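Local structure of imidazoleglycerol-phosphate dehydratase (5DNL) at residues I10-K16 against K40-A46; A87-V93 against I134-S140; P99-V103 against V123-R128. The protein catalyses the dehydration of D-erythro-1-(imidazol-4-yl)glycerol 3-phosphate to 3-(imidazol-4-yl)-2-oxopropyl phosphate, the sixth step of histidine biosynthesis. All coordinates share one frame; numbering follows the deposited sequence. Where two conformers were deposited one is given.

Contact 1 of 3, residues I10-K16 against K40-A46; sequences IIVEIGK and KDMRITA
Glu-13 and Arg-43 form a salt bridge from neighbouring strands, OE1 lying 3.1 Å from NH1. It is not a flat two-pronged pair: the carboxylate and guanidinium planes stand 76° apart, and NH1 meets OE1 on its anti side, well out of the carboxylate plane. The arginine is poorly ordered, so the bridge is likely to be mobile. Arg-43 runs alongside the glutamate because its CG points opposite the backbone N (chi1 177°) and the chain stays extended to NE. Ile-11 CG2 sits at the guanidinium edge, 3.9 Å from NH1, and Thr-45 CG2 lies against one face, toward its rim. Thr-45 OG1 in turn touches Ile-11 CB at 3.6 Å. Beneath these side chains, Glu-13 and Arg-43 exchange backbone hydrogen bonds, Glu-13 N to Arg-43 O and Arg-43 N to Glu-13 O both measuring 2.9 Å; Ile-11 and Thr-45 are bonded likewise. The strand ends in a type II turn from Glu-13 to Lys-16, where Gly-15 N bonds Asp-41 O at 2.7 Å. The face opposite that of Glu-13 and Arg-43 carries Ile-10, Val-12 and Ile-14 beside Ala-46, Ile-44 and Met-42. Met-42 and Ile-44 pack on helix 25-38, while Ile-10, Ile-14 and Ala-46 pack on helix 51-69. One helix-covered, apolar face and one more polar face suit an antiparallel pair in a two-layer alpha/beta domain, consistent with the ribosomal protein S5 domain 2-like fold.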
loop_
_atom_site.group_PDB
_atom_site.type_symbol
_atom_site.label_atom_id
_atom_site.label_comp_id
_atom_site.label_asym_id
_atom_site.label_seq_id
_atom_site.Cartn_x
_atom_site.Cartn_y
_atom_site.Cartn_z
ATOM N N ILE A 10 -7.883 28.555 -47.136
ATOM C CA ILE A 10 -9.205 28.159 -46.698
ATOM C C ILE A 10 -10.227 29.241 -47.012
ATOM O O ILE A 10 -9.986 30.422 -46.755
ATOM C CB ILE A 10 -9.181 27.905 -45.181
ATOM C CG1 ILE A 10 -8.244 26.714 -44.887
ATOM C CG2 ILE A 10 -10.590 27.609 -44.677
ATOM C CD1 ILE A 10 -7.914 26.549 -43.441
ATOM N N ILE A 11 -11.374 28.810 -47.542
ATOM C CA ILE A 11 -12.526 29.679 -47.730
ATOM C C ILE A 11 -13.699 29.107 -46.947
ATOM O O ILE A 11 -14.027 27.926 -47.096
ATOM C CB ILE A 11 -12.901 29.795 -49.225
ATOM C CG1 ILE A 11 -11.790 30.533 -49.986
ATOM C CG2 ILE A 11 -14.240 30.515 -49.383
ATOM C CD1 ILE A 11 -11.835 30.349 -51.494
ATOM N N VAL A 12 -14.307 29.932 -46.102
ATOM C CA VAL A 12 -15.548 29.592 -45.409
ATOM C C VAL A 12 -16.571 30.680 -45.695
ATOM O O VAL A 12 -16.362 31.835 -45.317
ATOM C CB VAL A 12 -15.348 29.486 -43.880
ATOM C CG1 VAL A 12 -16.698 29.310 -43.172
ATOM C CG2 VAL A 12 -14.380 28.358 -43.538
ATOM N N GLU A 13 -17.678 30.292 -46.334
ATOM C CA GLU A 13 -18.773 31.223 -46.678
ATOM C C GLU A 13 -20.073 30.744 -46.057
ATOM O O GLU A 13 -20.644 29.760 -46.506
ATOM C CB GLU A 13 -18.917 31.343 -48.194
ATOM C CG GLU A 13 -17.741 32.020 -48.866
ATOM C CD GLU A 13 -17.917 32.132 -50.367
ATOM O OE1 GLU A 13 -17.896 31.087 -51.049
ATOM O OE2 GLU A 13 -18.071 33.265 -50.863
ATOM N N ILE A 14 -20.511 31.423 -45.001
ATOM C CA ILE A 14 -21.729 31.052 -44.293
ATOM C C ILE A 14 -22.943 31.620 -45.030
ATOM O O ILE A 14 -22.923 32.757 -45.495
ATOM C CB ILE A 14 -21.694 31.531 -42.821
ATOM C CG1 ILE A 14 -20.502 30.876 -42.106
ATOM C CG2 ILE A 14 -23.004 31.207 -42.105
ATOM C CD1 ILE A 14 -20.219 31.425 -40.724
ATOM N N GLY A 15 -23.994 30.813 -45.115
ATOM C CA GLY A 15 -25.236 31.207 -45.782
ATOM C C GLY A 15 -25.290 30.930 -47.274
ATOM O O GLY A 15 -26.308 31.199 -47.903
ATOM N N LYS A 16 -24.209 30.401 -47.845
ATOM C CA LYS A 16 -24.165 30.021 -49.250
ATOM C C LYS A 16 -24.290 28.514 -49.344
ATOM O O LYS A 16 -23.595 27.767 -48.651
ATOM C CB LYS A 16 -22.864 30.495 -49.909
ATOM C CG LYS A 16 -22.718 32.009 -49.997
ATOM C CD LYS A 16 -23.664 32.619 -51.026
ATOM C CE LYS A 16 -23.581 34.137 -51.048
ATOM N NZ LYS A 16 -24.157 34.767 -49.826
ATOM N N LYS A 40 -27.293 26.275 -40.692
ATOM C CA LYS A 40 -26.890 27.184 -41.756
ATOM C C LYS A 40 -26.195 26.425 -42.864
ATOM O O LYS A 40 -25.445 25.485 -42.614
ATOM C CB LYS A 40 -25.999 28.298 -41.194
ATOM C CG LYS A 40 -26.799 29.283 -40.370
ATOM C CD LYS A 40 -26.000 30.476 -39.886
ATOM C CE LYS A 40 -26.933 31.520 -39.281
ATOM N NZ LYS A 40 -26.252 32.415 -38.302
ATOM N N ASP A 41 -26.486 26.820 -44.104
ATOM C CA ASP A 41 -25.727 26.386 -45.257
ATOM C C ASP A 41 -24.357 27.038 -45.184
ATOM O O ASP A 41 -24.226 28.189 -44.743
ATOM C CB ASP A 41 -26.403 26.833 -46.569
ATOM C CG ASP A 41 -27.699 26.091 -46.854
ATOM O OD1 ASP A 41 -27.702 24.842 -46.827
ATOM O OD2 ASP A 41 -28.712 26.767 -47.131
ATOM N N MET A 42 -23.334 26.308 -45.602
ATOM C CA MET A 42 -22.042 26.933 -45.826
ATOM C C MET A 42 -21.231 26.227 -46.899
ATOM O O MET A 42 -21.403 25.038 -47.168
ATOM C CB MET A 42 -21.247 27.079 -44.515
ATOM C CG MET A 42 -21.040 25.807 -43.728
ATOM S SD MET A 42 -20.225 26.131 -42.127
ATOM C CE MET A 42 -21.533 26.786 -41.107
ATOM N N ARG A 43 -20.357 27.009 -47.522
ATOM C CA ARG A 43 -19.434 26.515 -48.509
ATOM C C ARG A 43 -18.064 26.579 -47.874
ATOM O O ARG A 43 -17.683 27.610 -47.370
ATOM C CB ARG A 43 -19.466 27.404 -49.751
ATOM C CG ARG A 43 -18.464 26.999 -50.828
ATOM C CD ARG A 43 -18.730 27.737 -52.131
ATOM N NE ARG A 43 -17.731 27.415 -53.151
ATOM C CZ ARG A 43 -16.517 27.964 -53.259
ATOM N NH1 ARG A 43 -16.089 28.900 -52.408
ATOM N NH2 ARG A 43 -15.713 27.569 -54.243
ATOM N N ILE A 44 -17.352 25.457 -47.874
ATOM C CA ILE A 44 -16.011 25.398 -47.308
ATOM C C ILE A 44 -15.120 24.672 -48.294
ATOM O O ILE A 44 -15.429 23.563 -48.720
ATOM C CB ILE A 44 -15.996 24.680 -45.930
ATOM C CG1 ILE A 44 -16.894 25.406 -44.926
ATOM C CG2 ILE A 44 -14.559 24.595 -45.404
ATOM C CD1 ILE A 44 -16.999 24.734 -43.569
ATOM N N THR A 45 -14.007 25.303 -48.658
ATOM C CA THR A 45 -13.002 24.683 -49.507
ATOM C C THR A 45 -11.639 24.916 -48.868
ATOM O O THR A 45 -11.415 25.962 -48.269
ATOM C CB THR A 45 -13.024 25.239 -50.950
ATOM O OG1 THR A 45 -12.704 26.628 -50.943
ATOM C CG2 THR A 45 -14.389 25.048 -51.561
ATOM N N ALA A 46 -10.752 23.940 -48.978
ATOM C CA ALA A 46 -9.407 24.077 -48.444
ATOM C C ALA A 46 -8.367 23.321 -49.246
ATOM O O ALA A 46 -8.645 22.262 -49.814
ATOM C CB ALA A 46 -9.373 23.570 -47.007
#

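Contact 2 of 3, residues A87-V93 against I134-S140; sequences ALVLVSV and IHIKQLS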
loop_
_atom_site.group_PDB
_atom_site.type_symbol
_atom_site.label_atom_id
_atom_site.label_comp_id
_atom_site.label_asym_id
_atom_site.label_seq_id
_atom_site.Cartn_x
_atom_site.Cartn_y
_atom_site.Cartn_z
ATOM N N ALA A 87 -21.621 7.551 -26.574
ATOM C CA ALA A 87 -21.072 8.881 -26.275
ATOM C C ALA A 87 -22.138 9.812 -25.724
ATOM O O ALA A 87 -23.303 9.774 -26.158
ATOM C CB ALA A 87 -20.425 9.513 -27.502
ATOM N N LEU A 88 -21.733 10.662 -24.788
ATOM C CA LEU A 88 -22.590 11.736 -24.288
ATOM C C LEU A 88 -21.683 12.914 -24.009
ATOM O O LEU A 88 -20.801 12.798 -23.163
ATOM C CB LEU A 88 -23.330 11.290 -23.026
ATOM C CG LEU A 88 -24.352 12.294 -22.484
ATOM C CD1 LEU A 88 -25.494 12.450 -23.467
ATOM C CD2 LEU A 88 -24.847 11.821 -21.124
ATOM N N VAL A 89 -21.830 14.004 -24.749
ATOM C CA VAL A 89 -20.850 15.082 -24.725
ATOM C C VAL A 89 -21.555 16.407 -24.469
ATOM O O VAL A 89 -22.504 16.750 -25.170
ATOM C CB VAL A 89 -20.068 15.139 -26.040
ATOM C CG1 VAL A 89 -19.061 16.293 -26.027
ATOM C CG2 VAL A 89 -19.354 13.829 -26.328
ATOM N N LEU A 90 -21.065 17.125 -23.462
ATOM C CA LEU A 90 -21.528 18.471 -23.159
ATOM C C LEU A 90 -20.645 19.489 -23.886
ATOM O O LEU A 90 -19.408 19.403 -23.840
ATOM C CB LEU A 90 -21.485 18.713 -21.647
ATOM C CG LEU A 90 -21.643 20.168 -21.174
ATOM C CD1 LEU A 90 -22.986 20.790 -21.530
ATOM C CD2 LEU A 90 -21.406 20.219 -19.674
ATOM N N VAL A 91 -21.283 20.431 -24.590
ATOM C CA VAL A 91 -20.601 21.515 -25.267
ATOM C C VAL A 91 -21.180 22.809 -24.732
ATOM O O VAL A 91 -22.400 22.997 -24.720
ATOM C CB VAL A 91 -20.766 21.452 -26.793
ATOM C CG1 VAL A 91 -20.070 22.657 -27.442
ATOM C CG2 VAL A 91 -20.197 20.155 -27.302
ATOM N N SER A 92 -20.309 23.687 -24.244
ATOM C CA SER A 92 -20.755 24.962 -23.687
ATOM C C SER A 92 -19.942 26.082 -24.285
ATOM O O SER A 92 -18.697 26.031 -24.261
ATOM C CB SER A 92 -20.602 24.940 -22.158
ATOM O OG SER A 92 -21.044 26.160 -21.550
ATOM N N VAL A 93 -20.630 27.101 -24.822
ATOM C CA VAL A 93 -19.995 28.209 -25.518
ATOM C C VAL A 93 -20.404 29.526 -24.880
ATOM O O VAL A 93 -21.568 29.729 -24.540
ATOM C CB VAL A 93 -20.390 28.212 -27.015
ATOM C CG1 VAL A 93 -19.893 29.476 -27.727
ATOM C CG2 VAL A 93 -19.878 26.969 -27.713
ATOM N N ILE A 134 -14.867 28.059 -25.037
ATOM C CA ILE A 134 -15.478 26.793 -25.479
ATOM C C ILE A 134 -15.049 25.643 -24.583
ATOM O O ILE A 134 -13.852 25.383 -24.454
ATOM C CB ILE A 134 -15.097 26.469 -26.926
ATOM C CG1 ILE A 134 -15.487 27.625 -27.854
ATOM C CG2 ILE A 134 -15.780 25.172 -27.363
ATOM C CD1 ILE A 134 -15.152 27.410 -29.316
ATOM N N HIS A 135 -16.033 24.967 -23.982
ATOM C CA HIS A 135 -15.818 23.753 -23.221
ATOM C C HIS A 135 -16.414 22.580 -23.982
ATOM O O HIS A 135 -17.577 22.635 -24.411
ATOM C CB HIS A 135 -16.512 23.820 -21.874
ATOM C CG HIS A 135 -15.841 24.708 -20.889
ATOM N ND1 HIS A 135 -15.009 24.217 -19.917
ATOM C CD2 HIS A 135 -15.905 26.047 -20.702
ATOM C CE1 HIS A 135 -14.552 25.225 -19.191
ATOM N NE2 HIS A 135 -15.095 26.338 -19.632
ATOM N N ILE A 136 -15.638 21.504 -24.093
ATOM C CA ILE A 136 -16.101 20.206 -24.607
ATOM C C ILE A 136 -15.839 19.237 -23.458
ATOM O O ILE A 136 -14.677 19.020 -23.120
ATOM C CB ILE A 136 -15.319 19.713 -25.849
ATOM C CG1 ILE A 136 -15.255 20.756 -26.978
ATOM C CG2 ILE A 136 -15.945 18.427 -26.385
ATOM C CD1 ILE A 136 -16.592 21.168 -27.540
ATOM N N LYS A 137 -16.892 18.681 -22.862
ATOM C CA LYS A 137 -16.750 17.815 -21.692
ATOM C C LYS A 137 -17.478 16.524 -21.950
ATOM O O LYS A 137 -18.714 16.471 -21.960
ATOM C CB LYS A 137 -17.262 18.484 -20.415
ATOM C CG LYS A 137 -16.942 17.657 -19.172
ATOM C CD LYS A 137 -17.345 18.365 -17.896
ATOM C CE LYS A 137 -16.695 17.712 -16.680
ATOM N NZ LYS A 137 -15.298 18.210 -16.498
ATOM N N GLN A 138 -16.705 15.472 -22.160
ATOM C CA GLN A 138 -17.283 14.151 -22.285
ATOM C C GLN A 138 -17.879 13.698 -20.952
ATOM O O GLN A 138 -17.188 13.702 -19.928
ATOM C CB GLN A 138 -16.233 13.162 -22.761
ATOM C CG GLN A 138 -16.720 11.737 -22.919
ATOM C CD GLN A 138 -15.662 10.854 -23.512
ATOM O OE1 GLN A 138 -14.847 11.295 -24.309
ATOM N NE2 GLN A 138 -15.645 9.596 -23.091
ATOM N N LEU A 139 -19.159 13.318 -20.952
ATOM C CA LEU A 139 -19.831 12.767 -19.779
ATOM C C LEU A 139 -19.842 11.246 -19.760
ATOM O O LEU A 139 -19.788 10.649 -18.687
ATOM C CB LEU A 139 -21.271 13.278 -19.720
ATOM C CG LEU A 139 -21.392 14.801 -19.771
ATOM C CD1 LEU A 139 -22.841 15.221 -19.755
ATOM C CD2 LEU A 139 -20.614 15.465 -18.639
ATOM N N SER A 140 -19.933 10.626 -20.941
ATOM C CA SER A 140 -19.877 9.180 -21.114
ATOM C C SER A 140 -19.312 8.898 -22.494
ATOM O O SER A 140 -19.371 9.748 -23.380
ATOM C CB SER A 140 -21.269 8.557 -21.031
ATOM O OG SER A 140 -21.933 8.927 -19.845
#
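Leu-88 meets two residues at once across the strand pair. Its carbonyl O accepts from Leu-139 N at 2.8 Å and from Ser-140 N at 3.2 Å, the first nearly in line with the C=O and the second in the carbonyl plane on a lone pair. Leu-88 N returns a bond to Ser-140 O, reaching it from well above that carbonyl plane. Leu-139 and Ser-140 thus form a classic beta bulge opposite Leu-88, which turns the Leu-139 side chain toward the first strand, its CB 4.1 Å from Leu-88 CD2. Val-89 comes next, on the face covered by helix 144-162; with CG1 anti to the backbone N (chi1 179°), that methyl lies 3.8 Å from Ile-136 CG2 in one isoleucine conformer. These are the two central strands of the mixed sheet 77-84, 87-94, 133-140, 100-104, whose other face, that of Leu-90, belongs to a subunit interface. Leu-90 pairs with Lys-137 by two backbone bonds, and its CB touches Leu-139 CD1 at 4.2 Å. Lys-137 leads away from the first strand, and its NZ bonds Leu-139 O and Ser-140 OG of the second subunit; the same two acceptors here receive Lys-137 NZ of the third. Val-91 returns to the helix side beside Ile-136, which was modelled in two conformers. Ser-92 and His-135 exchange backbone bonds, His-135 N reaching Ser-92 O at 2.9 Å and 178°, almost straight. Ser-92 OG bonds Asn-79, and His-135 NE2 bonds Asp-85 O of the second subunit. At the end of the pair, Val-93 CG2 lies 4.4 Å from Ile-134 CG1.

Contact 3 of 3, residues P99-V103 against V123-R128; sequences PYANV and VWGLAR
Ala-101 drives its methyl straight onto the Trp-124 indole: CB stands 3.6 Å from the centroid of the five-membered ring and only 8° off the ring normal, a CH-pi contact over the face. Tyr-100 C covers the same face nearer its rim, and Ala-101 O approaches Trp-124 CZ2 at 3.5 Å. A strained first torsion (chi1 -95°) swings the indole under the strand. Packing stays close on the helix side, where Val-123 CG1 touches both Ala-101 CB and Val-103 CG2 at 3.9 Å, Ala-127 CB meets Tyr-100 O at 3.6 Å, and Pro-99 CB lies 3.8 Å from Ala-127 O. The opposite flank is looser: Asn-102 and Tyr-100 leave the strand on the side away from the helix, Tyr-100 packing on Arg-128 of a neighbouring subunit. On the second face of the indole lies Arg-128 NH2, toward the rim; it bonds Pro-99 O of that subunit, and Pro-99 O of this chain accepts from Arg-128 NE of the same neighbour. Strand 100-104, helix 116-130 and strand 133-140 make a left-handed beta-alpha-beta crossover. With no hydrogen bond between strand and helix, their union rests on apolar fit and the CH-pi contact, leaving the strand's backbone to bond strand 133-140 and the arginine to join subunits.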
loop_
_atom_site.group_PDB
_atom_site.type_symbol
_atom_site.label_atom_id
_atom_site.label_comp_id
_atom_site.label_asym_id
_atom_site.label_seq_id
_atom_site.Cartn_x
_atom_site.Cartn_y
_atom_site.Cartn_z
ATOM N N PRO A 99 -10.613 34.408 -25.660
ATOM C CA PRO A 99 -10.340 33.077 -26.226
ATOM C C PRO A 99 -9.862 32.066 -25.187
ATOM O O PRO A 99 -8.943 32.347 -24.403
ATOM C CB PRO A 99 -9.247 33.328 -27.260
ATOM C CG PRO A 99 -9.478 34.747 -27.653
ATOM C CD PRO A 99 -9.946 35.466 -26.436
ATOM N N TYR A 100 -10.515 30.911 -25.197
ATOM C CA TYR A 100 -10.218 29.823 -24.272
ATOM C C TYR A 100 -10.882 28.559 -24.783
ATOM O O TYR A 100 -12.041 28.604 -25.174
ATOM C CB TYR A 100 -10.803 30.102 -22.896
ATOM C CG TYR A 100 -10.554 29.029 -21.871
ATOM C CD1 TYR A 100 -9.330 28.931 -21.232
ATOM C CD2 TYR A 100 -11.539 28.115 -21.547
ATOM C CE1 TYR A 100 -9.087 27.927 -20.296
ATOM C CE2 TYR A 100 -11.315 27.133 -20.588
ATOM C CZ TYR A 100 -10.091 27.053 -19.981
ATOM O OH TYR A 100 -9.872 26.056 -19.041
ATOM N N ALA A 101 -10.185 27.433 -24.683
ATOM C CA ALA A 101 -10.781 26.136 -24.962
ATOM C C ALA A 101 -10.340 25.166 -23.891
ATOM O O ALA A 101 -9.193 25.184 -23.455
ATOM C CB ALA A 101 -10.371 25.624 -26.319
ATOM N N ASN A 102 -11.263 24.291 -23.502
ATOM C CA ASN A 102 -10.952 23.145 -22.638
ATOM C C ASN A 102 -11.694 21.971 -23.244
ATOM O O ASN A 102 -12.928 21.931 -23.196
ATOM C CB ASN A 102 -11.385 23.433 -21.209
ATOM C CG ASN A 102 -11.148 22.267 -20.247
ATOM O OD1 ASN A 102 -11.077 21.111 -20.631
ATOM N ND2 ASN A 102 -11.048 22.593 -18.976
ATOM N N VAL A 103 -10.940 21.029 -23.797
ATOM C CA VAL A 103 -11.478 19.817 -24.405
ATOM C C VAL A 103 -11.053 18.643 -23.549
ATOM O O VAL A 103 -9.860 18.359 -23.439
ATOM C CB VAL A 103 -10.982 19.664 -25.852
ATOM C CG1 VAL A 103 -11.474 18.362 -26.482
ATOM C CG2 VAL A 103 -11.382 20.877 -26.700
ATOM N N VAL A 123 -10.794 23.173 -32.148
ATOM C CA VAL A 123 -11.551 23.901 -31.126
ATOM C C VAL A 123 -10.800 25.145 -30.667
ATOM O O VAL A 123 -11.397 26.231 -30.525
ATOM C CB VAL A 123 -11.951 23.000 -29.936
ATOM C CG1 VAL A 123 -12.666 23.808 -28.875
ATOM C CG2 VAL A 123 -12.863 21.867 -30.412
ATOM N N TRP A 124 -9.490 25.026 -30.426
ATOM C CA TRP A 124 -8.692 26.202 -30.117
ATOM C C TRP A 124 -8.689 27.217 -31.243
ATOM O O TRP A 124 -8.747 28.421 -30.986
ATOM C CB TRP A 124 -7.245 25.843 -29.740
ATOM C CG TRP A 124 -7.010 25.728 -28.274
ATOM C CD1 TRP A 124 -6.748 24.582 -27.570
ATOM C CD2 TRP A 124 -7.002 26.794 -27.332
ATOM N NE1 TRP A 124 -6.558 24.890 -26.237
ATOM C CE2 TRP A 124 -6.701 26.237 -26.070
ATOM C CE3 TRP A 124 -7.199 28.167 -27.429
ATOM C CZ2 TRP A 124 -6.618 27.021 -24.908
ATOM C CZ3 TRP A 124 -7.097 28.936 -26.272
ATOM C CH2 TRP A 124 -6.807 28.358 -25.045
ATOM N N GLY A 125 -8.631 26.736 -32.482
ATOM C CA GLY A 125 -8.681 27.626 -33.641
ATOM C C GLY A 125 -10.003 28.385 -33.667
ATOM O O GLY A 125 -10.029 29.620 -33.845
ATOM N N LEU A 126 -11.093 27.646 -33.474
ATOM C CA LEU A 126 -12.415 28.233 -33.415
ATOM C C LEU A 126 -12.550 29.247 -32.277
ATOM O O LEU A 126 -13.074 30.358 -32.459
ATOM C CB LEU A 126 -13.446 27.105 -33.274
ATOM C CG LEU A 126 -14.919 27.464 -33.183
ATOM C CD1 LEU A 126 -15.339 28.154 -34.467
ATOM C CD2 LEU A 126 -15.791 26.243 -32.923
ATOM N N ALA A 127 -12.043 28.899 -31.098
ATOM C CA ALA A 127 -12.088 29.813 -29.973
ATOM C C ALA A 127 -11.334 31.101 -30.259
ATOM O O ALA A 127 -11.790 32.196 -29.865
ATOM C CB ALA A 127 -11.538 29.157 -28.711
ATOM N N ARG A 128 -10.170 30.978 -30.892
ATOM C CA ARG A 128 -9.364 32.146 -31.241
ATOM C C ARG A 128 -9.943 32.985 -32.381
ATOM O O ARG A 128 -9.870 34.214 -32.323
ATOM C CB ARG A 128 -7.923 31.728 -31.528
ATOM C CG ARG A 128 -7.173 31.257 -30.287
ATOM C CD ARG A 128 -5.856 30.635 -30.646
ATOM N NE ARG A 128 -5.132 30.230 -29.437
ATOM C CZ ARG A 128 -4.508 29.076 -29.271
ATOM N NH1 ARG A 128 -4.419 28.183 -30.253
ATOM N NH2 ARG A 128 -3.964 28.816 -28.089
#

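Contacts 2 and 3 share one sheet: strand 133-140 lies between strands 87-94 and 100-104, with Ile-134 N 2.9 Å from Tyr-100 O, a probable hydrogen bond. Contact 1 belongs to the other sheet, across the chain's centre; its centre is about 25 Å from that of contact 2 and about 20 Å from that of contact 3. The side chains of Arg-128, Ala-87 and Ile-10 lie about 6, 9 and 12 Å, each measured to a bound manganese, and Arg-128 is about 8 Å from the bound triazole phosphonate inhibitor. Helix 116-130 of contact 3 carries the manganese ligand Glu-121, and helix 51-69, one of two helices on contact 1, carries the manganese ligands His-52 and Glu-56.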